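Putrescine aminotransferase (Halomonas elongata DSM 2581, PDB 6GWI) probably transfers amino groups from amines such as putrescine to keto acceptors, using bound pyridoxal-5'-phosphate, as a dimeric class-III aminotransferase. Local coordinates at residues Y7-R12 with G26-V32; L395-C401 with T446-L450; D102-A106 with W268-Q272. One frame throughout, in Å; residues are numbered along the deposited sequence.

Interaction 1 (Y7-R12 with G26-V32); sequences YQALDR and GEEGSRV
Gln-8 reaches from helix 4-14 to the backbone of Ser-30 and makes the one direct hydrogen bond. Its NE2 lies 2.8 Å from Ser-30 O and the N-H points at the oxygen at 166°. The oxygen sits in the plane of the Gln-8 amide, while NE2 stands above the carbonyl plane of Ser-30. A water adds a second polar link, donating a hydrogen bond to Gln-8 O and accepting one from Ser-30 N, 2.9 Å away.

Arg-12 makes no hydrogen bond across the contact; it packs by its flat face. Its extended chain, with CG anti to the backbone N (chi1 -173°), lays the guanidinium over Gly-26, whose O lies 3.1 Å from the guanidinium plane, over its centre.

The apolar part is small: Tyr-7 CB rests on Val-32 CG2 at 3.8 Å, the two side chains crossing at about a right angle.

Asp-11 OD2 lies loosely against the Ser-30 side chain; the carboxylate is hydrogen-bonded to His-15 and His-17 and to Thr-89 of the second subunit. Helix 4-14 thus packs where helix 22-28 ends before Gly-29, whose positive phi turns the chain into strand 31-37, paired in parallel with the second subunit.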
loop_
_atom_site.group_PDB
_atom_site.type_symbol
_atom_site.label_atom_id
_atom_site.label_comp_id
_atom_site.label_asym_id
_atom_site.label_seq_id
_atom_site.Cartn_x
_atom_site.Cartn_y
_atom_site.Cartn_z
ATOM N N TYR B 7 -2.919 12.632 24.795
ATOM C CA TYR B 7 -2.766 12.200 23.411
ATOM C C TYR B 7 -1.415 12.619 22.849
ATOM O O TYR B 7 -0.713 11.818 22.220
ATOM C CB TYR B 7 -3.889 12.794 22.555
ATOM C CG TYR B 7 -5.213 12.081 22.682
ATOM C CD1 TYR B 7 -5.313 10.723 22.425
ATOM C CD2 TYR B 7 -6.364 12.766 23.056
ATOM C CE1 TYR B 7 -6.518 10.062 22.535
ATOM C CE2 TYR B 7 -7.580 12.110 23.171
ATOM C CZ TYR B 7 -7.647 10.756 22.909
ATOM O OH TYR B 7 -8.840 10.078 23.014
ATOM N N GLN B 8 -1.045 13.887 23.048
ATOM C CA GLN B 8 0.189 14.401 22.464
ATOM C C GLN B 8 1.403 13.664 23.015
ATOM O O GLN B 8 2.338 13.348 22.272
ATOM C CB GLN B 8 0.305 15.905 22.723
ATOM C CG GLN B 8 -0.740 16.751 21.998
ATOM C CD GLN B 8 -0.652 18.231 22.343
ATOM O OE1 GLN B 8 -0.478 18.602 23.504
ATOM N NE2 GLN B 8 -0.778 19.084 21.332
ATOM N N ALA B 9 1.402 13.370 24.317
ATOM C CA ALA B 9 2.555 12.713 24.921
ATOM C C ALA B 9 2.699 11.282 24.415
ATOM O O ALA B 9 3.802 10.847 24.065
ATOM C CB ALA B 9 2.437 12.745 26.445
ATOM N N LEU B 10 1.592 10.530 24.374
ATOM C CA LEU B 10 1.634 9.183 23.812
ATOM C C LEU B 10 2.021 9.219 22.341
ATOM O O LEU B 10 2.828 8.404 21.878
ATOM C CB LEU B 10 0.280 8.493 23.971
ATOM C CG LEU B 10 -0.073 7.913 25.340
ATOM C CD1 LEU B 10 -1.470 7.313 25.280
ATOM C CD2 LEU B 10 0.933 6.879 25.810
ATOM N N ASP B 11 1.431 10.146 21.585
ATOM C CA ASP B 11 1.747 10.257 20.169
ATOM C C ASP B 11 3.222 10.566 19.966
ATOM O O ASP B 11 3.877 9.974 19.101
ATOM C CB ASP B 11 0.888 11.338 19.523
ATOM C CG ASP B 11 0.877 11.237 18.020
ATOM O OD1 ASP B 11 0.194 10.339 17.492
ATOM O OD2 ASP B 11 1.572 12.040 17.366
ATOM N N ARG B 12 3.757 11.506 20.746
ATOM C CA ARG B 12 5.176 11.817 20.648
ATOM C C ARG B 12 6.021 10.581 20.931
ATOM O O ARG B 12 7.052 10.362 20.286
ATOM C CB ARG B 12 5.532 12.939 21.621
ATOM C CG ARG B 12 6.948 13.459 21.472
ATOM C CD ARG B 12 7.302 14.411 22.592
ATOM N NE ARG B 12 8.521 15.157 22.296
ATOM C CZ ARG B 12 9.007 16.126 23.064
ATOM N NH1 ARG B 12 8.383 16.468 24.184
ATOM N NH2 ARG B 12 10.122 16.752 22.712
ATOM N N GLY B 26 7.288 16.979 17.796
ATOM C CA GLY B 26 7.307 16.570 19.191
ATOM C C GLY B 26 7.461 17.740 20.144
ATOM O O GLY B 26 6.894 17.739 21.240
ATOM N N GLU B 27 8.235 18.753 19.745
ATOM C CA GLU B 27 8.434 19.914 20.600
ATOM C C GLU B 27 7.228 20.844 20.614
ATOM O O GLU B 27 6.937 21.451 21.651
ATOM C CB GLU B 27 9.679 20.690 20.152
ATOM C CG GLU B 27 10.993 20.005 20.488
ATOM C CD GLU B 27 12.174 20.582 19.728
ATOM O OE1 GLU B 27 11.962 21.412 18.820
ATOM O OE2 GLU B 27 13.321 20.205 20.044
ATOM N N GLU B 28 6.519 20.979 19.497
ATOM C CA GLU B 28 5.374 21.881 19.460
ATOM C C GLU B 28 4.071 21.199 19.849
ATOM O O GLU B 28 3.148 21.879 20.314
ATOM C CB GLU B 28 5.244 22.538 18.078
ATOM C CG GLU B 28 5.186 21.605 16.892
ATOM C CD GLU B 28 5.603 22.295 15.603
ATOM O OE1 GLU B 28 5.261 21.792 14.516
ATOM O OE2 GLU B 28 6.277 23.344 15.676
ATOM N N GLY B 29 3.975 19.880 19.689
ATOM C CA GLY B 29 2.772 19.155 20.046
ATOM C C GLY B 29 1.810 18.957 18.896
ATOM O O GLY B 29 1.401 19.923 18.245
ATOM N N SER B 30 1.438 17.705 18.640
ATOM C CA SER B 30 0.553 17.397 17.527
ATOM C C SER B 30 -0.870 17.868 17.806
ATOM O O SER B 30 -1.359 17.805 18.937
ATOM C CB SER B 30 0.553 15.891 17.250
ATOM O OG SER B 30 -0.025 15.596 15.988
ATOM N N ARG B 31 -1.532 18.333 16.753
ATOM C CA ARG B 31 -2.972 18.532 16.773
ATOM C C ARG B 31 -3.653 17.172 16.799
ATOM O O ARG B 31 -3.168 16.206 16.206
ATOM C CB ARG B 31 -3.387 19.308 15.527
ATOM C CG ARG B 31 -2.803 20.710 15.424
ATOM C CD ARG B 31 -2.804 21.143 13.964
ATOM N NE ARG B 31 -2.162 22.435 13.738
ATOM C CZ ARG B 31 -1.728 22.857 12.553
ATOM N NH1 ARG B 31 -1.169 24.055 12.439
ATOM N NH2 ARG B 31 -1.805 22.067 11.489
ATOM N N VAL B 32 -4.787 17.094 17.484
ATOM C CA VAL B 32 -5.502 15.833 17.650
ATOM C C VAL B 32 -6.901 16.019 17.082
ATOM O O VAL B 32 -7.725 16.738 17.662
ATOM C CB VAL B 32 -5.553 15.380 19.116
ATOM C CG1 VAL B 32 -6.174 13.998 19.210
ATOM C CG2 VAL B 32 -4.157 15.367 19.725
HETATM O O HOH W 1 2.604 15.339 19.931
#

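Interaction 2 (L395-C401 with T446-L450); sequences LGAGNLC and TARQL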
loop_
_atom_site.group_PDB
_atom_site.type_symbol
_atom_site.label_atom_id
_atom_site.label_comp_id
_atom_site.label_asym_id
_atom_site.label_seq_id
_atom_site.Cartn_x
_atom_site.Cartn_y
_atom_site.Cartn_z
ATOM N N LEU B 395 10.940 33.975 5.011
ATOM C CA LEU B 395 9.780 34.503 5.718
ATOM C C LEU B 395 8.624 33.510 5.779
ATOM O O LEU B 395 7.719 33.688 6.602
ATOM C CB LEU B 395 9.319 35.800 5.048
ATOM C CG LEU B 395 10.315 36.964 5.097
ATOM C CD1 LEU B 395 9.794 38.157 4.306
ATOM C CD2 LEU B 395 10.622 37.372 6.530
ATOM N N GLY B 396 8.640 32.470 4.948
ATOM C CA GLY B 396 7.597 31.463 4.976
ATOM C C GLY B 396 6.205 32.045 4.861
ATOM O O GLY B 396 5.326 31.732 5.671
ATOM N N ALA B 397 5.992 32.893 3.853
ATOM C CA ALA B 397 4.689 33.523 3.673
ATOM C C ALA B 397 3.576 32.484 3.596
ATOM O O ALA B 397 2.512 32.658 4.199
ATOM C CB ALA B 397 4.698 34.389 2.412
ATOM N N GLY B 398 3.804 31.400 2.850
ATOM C CA GLY B 398 2.763 30.399 2.681
ATOM C C GLY B 398 2.455 29.647 3.964
ATOM O O GLY B 398 1.289 29.444 4.313
ATOM N N ASN B 399 3.497 29.220 4.683
ATOM C CA ASN B 399 3.279 28.524 5.947
ATOM C C ASN B 399 2.590 29.428 6.960
ATOM O O ASN B 399 1.751 28.968 7.745
ATOM C CB ASN B 399 4.606 28.014 6.507
ATOM C CG ASN B 399 5.234 26.946 5.637
ATOM O OD1 ASN B 399 4.581 26.381 4.758
ATOM N ND2 ASN B 399 6.502 26.654 5.885
ATOM N N LEU B 400 2.948 30.715 6.979
ATOM C CA LEU B 400 2.287 31.653 7.879
ATOM C C LEU B 400 0.809 31.784 7.537
ATOM O O LEU B 400 -0.052 31.731 8.422
ATOM C CB LEU B 400 2.975 33.018 7.818
ATOM C CG LEU B 400 2.340 34.112 8.679
ATOM C CD1 LEU B 400 2.290 33.703 10.147
ATOM C CD2 LEU B 400 3.106 35.417 8.517
ATOM N N CYS B 401 0.496 31.968 6.252
ATOM C CA CYS B 401 -0.901 32.017 5.836
ATOM C C CYS B 401 -1.625 30.727 6.199
ATOM O O CYS B 401 -2.774 30.760 6.654
ATOM C CB CYS B 401 -0.993 32.274 4.333
ATOM S SG CYS B 401 -2.674 32.571 3.749
ATOM N N THR B 446 -1.854 37.776 7.383
ATOM C CA THR B 446 -0.542 37.450 6.834
ATOM C C THR B 446 0.155 38.699 6.309
ATOM O O THR B 446 1.324 38.951 6.619
ATOM C CB THR B 446 -0.680 36.414 5.715
ATOM O OG1 THR B 446 -1.302 35.229 6.227
ATOM C CG2 THR B 446 0.686 36.063 5.133
ATOM N N ALA B 447 -0.553 39.494 5.503
ATOM C CA ALA B 447 0.053 40.688 4.926
ATOM C C ALA B 447 0.495 41.661 6.010
ATOM O O ALA B 447 1.581 42.247 5.922
ATOM C CB ALA B 447 -0.925 41.363 3.966
ATOM N N ARG B 448 -0.332 41.854 7.042
ATOM C CA ARG B 448 0.040 42.775 8.110
ATOM C C ARG B 448 1.310 42.311 8.818
ATOM O O ARG B 448 2.217 43.110 9.077
ATOM C CB ARG B 448 -1.104 42.948 9.116
ATOM C CG ARG B 448 -2.077 44.063 8.731
ATOM C CD ARG B 448 -3.139 44.348 9.796
ATOM N NE ARG B 448 -4.012 43.232 10.147
ATOM C CZ ARG B 448 -5.235 43.043 9.653
ATOM N NH1 ARG B 448 -5.745 43.884 8.761
ATOM N NH2 ARG B 448 -5.952 42.003 10.056
ATOM N N GLN B 449 1.393 41.016 9.141
ATOM C CA GLN B 449 2.533 40.522 9.904
ATOM C C GLN B 449 3.843 40.614 9.130
ATOM O O GLN B 449 4.896 40.852 9.732
ATOM C CB GLN B 449 2.303 39.070 10.324
ATOM C CG GLN B 449 3.495 38.468 11.052
ATOM C CD GLN B 449 3.161 37.196 11.801
ATOM O OE1 GLN B 449 2.004 36.941 12.139
ATOM N NE2 GLN B 449 4.179 36.383 12.061
ATOM N N LEU B 450 3.812 40.424 7.812
ATOM C CA LEU B 450 5.042 40.468 7.031
ATOM C C LEU B 450 5.454 41.876 6.623
ATOM O O LEU B 450 6.596 42.063 6.190
ATOM C CB LEU B 450 4.898 39.597 5.781
ATOM C CG LEU B 450 4.816 38.091 6.034
ATOM C CD1 LEU B 450 4.450 37.359 4.754
ATOM C CD2 LEU B 450 6.132 37.564 6.589
#
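This is an apolar helix-to-helix contact in the C-terminal part of the chain, consistent with the small C-terminal domain of a fold-type I aminotransferase: the first turn of helix 397-407 meets the last turn of helix 429-450. The axes of segments 397-401 and 446-450 come within 10.2 Å at 129°, nearer antiparallel than parallel.

Leu-400 and Leu-450 supply much of the interface. Leu-400 carries CG anti to its backbone N (chi1 178°), which sends the isobutyl group across to the other helix. There CD2 meets Leu-450 CG at 4.0 Å and also lies against the side-chain amide of Gln-449, 3.7 Å from its CD. Leu-450 in turn spreads its two methyls over the start of the first helix and the residue ahead of its N-cap, Gly-396: CD1 touches Ala-397 CB at 3.8 Å, and CD2 packs on Leu-395 CB.

The backbones draw closest where Cys-401 faces Thr-446, with CA atoms 5.5 Å apart. Thr-446 OG1 sits 3.3 Å from Cys-401 CA, while its CG2 turns toward Leu-400 CD2 and Ala-397 O. The hydroxyl hydrogen-bonds to Ala-442 O, one turn back in its own helix.

No hydrogen bond or salt bridge spans the two segments. Their direct attraction therefore comes from the fit of methyl and methylene groups, with the Gln-449 amide lying along the more exposed margin.

Interaction 3 (D102-A106 with W268-Q272); sequences DLAPA and WFGSQ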
loop_
_atom_site.group_PDB
_atom_site.type_symbol
_atom_site.label_atom_id
_atom_site.label_comp_id
_atom_site.label_asym_id
_atom_site.label_seq_id
_atom_site.Cartn_x
_atom_site.Cartn_y
_atom_site.Cartn_z
ATOM N N ASP B 102 -17.200 0.725 -16.180
ATOM C CA ASP B 102 -18.293 1.396 -16.876
ATOM C C ASP B 102 -18.138 2.913 -16.821
ATOM O O ASP B 102 -18.545 3.607 -17.760
ATOM C CB ASP B 102 -19.635 0.973 -16.280
ATOM C CG ASP B 102 -19.956 -0.491 -16.541
ATOM O OD1 ASP B 102 -19.153 -1.170 -17.214
ATOM O OD2 ASP B 102 -21.009 -0.963 -16.064
ATOM N N LEU B 103 -17.533 3.442 -15.754
ATOM C CA LEU B 103 -17.306 4.878 -15.663
ATOM C C LEU B 103 -16.038 5.309 -16.384
ATOM O O LEU B 103 -15.908 6.488 -16.732
ATOM C CB LEU B 103 -17.217 5.314 -14.196
ATOM C CG LEU B 103 -18.471 5.169 -13.334
ATOM C CD1 LEU B 103 -18.114 5.318 -11.863
ATOM C CD2 LEU B 103 -19.515 6.197 -13.733
ATOM N N ALA B 104 -15.116 4.382 -16.639
ATOM C CA ALA B 104 -13.850 4.737 -17.250
ATOM C C ALA B 104 -14.056 5.123 -18.714
ATOM O O ALA B 104 -15.062 4.764 -19.328
ATOM C CB ALA B 104 -12.872 3.568 -17.145
ATOM N N PRO B 105 -13.105 5.852 -19.297
ATOM C CA PRO B 105 -13.189 6.168 -20.727
ATOM C C PRO B 105 -13.207 4.912 -21.581
ATOM O O PRO B 105 -12.967 3.795 -21.117
ATOM C CB PRO B 105 -11.924 6.996 -20.987
ATOM C CG PRO B 105 -11.573 7.561 -19.669
ATOM C CD PRO B 105 -11.956 6.519 -18.659
ATOM N N ALA B 106 -13.473 5.117 -22.868
ATOM C CA ALA B 106 -13.513 4.011 -23.811
ATOM C C ALA B 106 -12.158 3.317 -23.874
ATOM O O ALA B 106 -11.104 3.938 -23.714
ATOM C CB ALA B 106 -13.917 4.503 -25.201
ATOM N N TRP B 268 -15.403 12.572 -14.160
ATOM C CA TRP B 268 -15.047 11.343 -13.463
ATOM C C TRP B 268 -13.543 11.118 -13.480
ATOM O O TRP B 268 -13.003 10.461 -12.584
ATOM C CB TRP B 268 -15.766 10.152 -14.089
ATOM C CG TRP B 268 -17.210 10.094 -13.728
ATOM C CD1 TRP B 268 -18.264 10.479 -14.500
ATOM C CD2 TRP B 268 -17.765 9.633 -12.491
ATOM N NE1 TRP B 268 -19.443 10.281 -13.824
ATOM C CE2 TRP B 268 -19.164 9.761 -12.588
ATOM C CE3 TRP B 268 -17.214 9.121 -11.313
ATOM C CZ2 TRP B 268 -20.018 9.396 -11.553
ATOM C CZ3 TRP B 268 -18.064 8.760 -10.286
ATOM C CH2 TRP B 268 -19.451 8.900 -10.412
ATOM N N PHE B 269 -12.855 11.640 -14.491
ATOM C CA PHE B 269 -11.408 11.521 -14.572
ATOM C C PHE B 269 -10.864 12.788 -15.212
ATOM O O PHE B 269 -11.462 13.321 -16.150
ATOM C CB PHE B 269 -11.007 10.274 -15.368
ATOM C CG PHE B 269 -11.505 8.998 -14.758
ATOM C CD1 PHE B 269 -10.839 8.420 -13.690
ATOM C CD2 PHE B 269 -12.656 8.394 -15.232
ATOM C CE1 PHE B 269 -11.304 7.254 -13.116
ATOM C CE2 PHE B 269 -13.126 7.229 -14.662
ATOM C CZ PHE B 269 -12.450 6.657 -13.603
ATOM N N GLY B 270 -9.742 13.280 -14.685
ATOM C CA GLY B 270 -9.104 14.437 -15.289
ATOM C C GLY B 270 -8.743 14.207 -16.742
ATOM O O GLY B 270 -8.785 15.137 -17.552
ATOM N N SER B 271 -8.393 12.966 -17.091
ATOM C CA SER B 271 -8.136 12.616 -18.484
ATOM C C SER B 271 -9.283 13.042 -19.387
ATOM O O SER B 271 -9.065 13.456 -20.532
ATOM C CB SER B 271 -7.909 11.109 -18.602
ATOM O OG SER B 271 -6.663 10.740 -18.046
ATOM N N GLN B 272 -10.518 12.930 -18.896
ATOM C CA GLN B 272 -11.669 13.290 -19.713
ATOM C C GLN B 272 -11.783 14.798 -19.885
ATOM O O GLN B 272 -12.281 15.264 -20.917
ATOM C CB GLN B 272 -12.944 12.727 -19.090
ATOM C CG GLN B 272 -13.009 11.217 -19.120
ATOM C CD GLN B 272 -14.009 10.651 -18.135
ATOM O OE1 GLN B 272 -14.336 11.282 -17.128
ATOM N NE2 GLN B 272 -14.496 9.447 -18.417
#
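Leu-103 places its CD2 methyl over one face of the Trp-268 indole, a CH-pi contact 3.9 Å from the centroid of the six-membered ring and 18° off the ring normal. The other methyl, CD1, lies beside Trp-268 CZ3 at 3.8 Å, so both branches of the leucine rest on the benzo part of the indole. With CG anti to the carbonyl carbon (chi1 -65°), the leucine fork turns away from its own C=O, which meets a different ring: Leu-103 O approaches the edge of Phe-269 near the ring plane, 3.5 Å from CE2. Ala-104 CA and Pro-105 CD come up to the same side chain obliquely, and Pro-105 CG touches Gln-272 NE2 at 3.7 Å.

The chain leaves helix 91-103 at Ala-104 and heads toward strand 108-114, so the contact joins this helix-to-strand connection to the loop and first residues of the short, weakly bonded helix 270-273, in what is probably the large PLP-binding domain of the fold-type I architecture.

The Gln-272 side chain runs out extended, and its OE1 accepts a weak hydrogen bond from Phe-269 N. Further out, the Glu-257 carboxylate accepts hydrogen bonds from the backbone N-H groups of Gly-270 (to OE1) and Ser-271 (to OE2), and Phe-262 meets the Phe-269 ring edge-to-face. Helix 324-339 adds Leu-337 and Glu-338 against Trp-268, with Glu-338 also touching Leu-103.

The three contacts share no residue. Interactions 1 and 2 are neighbours, with centres 25 Å apart and nearest atoms about 7 Å apart; Arg-31 spans part of that interval, making a cation-pi contact with Phe-406 of helix 397-407, the helix that interaction 2 holds at its other end. Interaction 3 lies on the opposite side of the chain's centre from both, its centre 42 Å from that of interaction 1 and 39 Å from that of interaction 2. It may relate indirectly to the cofactor site: the Phe-269 side chain is about 12 Å from PLP, and Glu-257 stands between the PLP-pocket residues Asp-256 and Val-258. Interaction 1 borders the second subunit, whereas no other chain touches interaction 2.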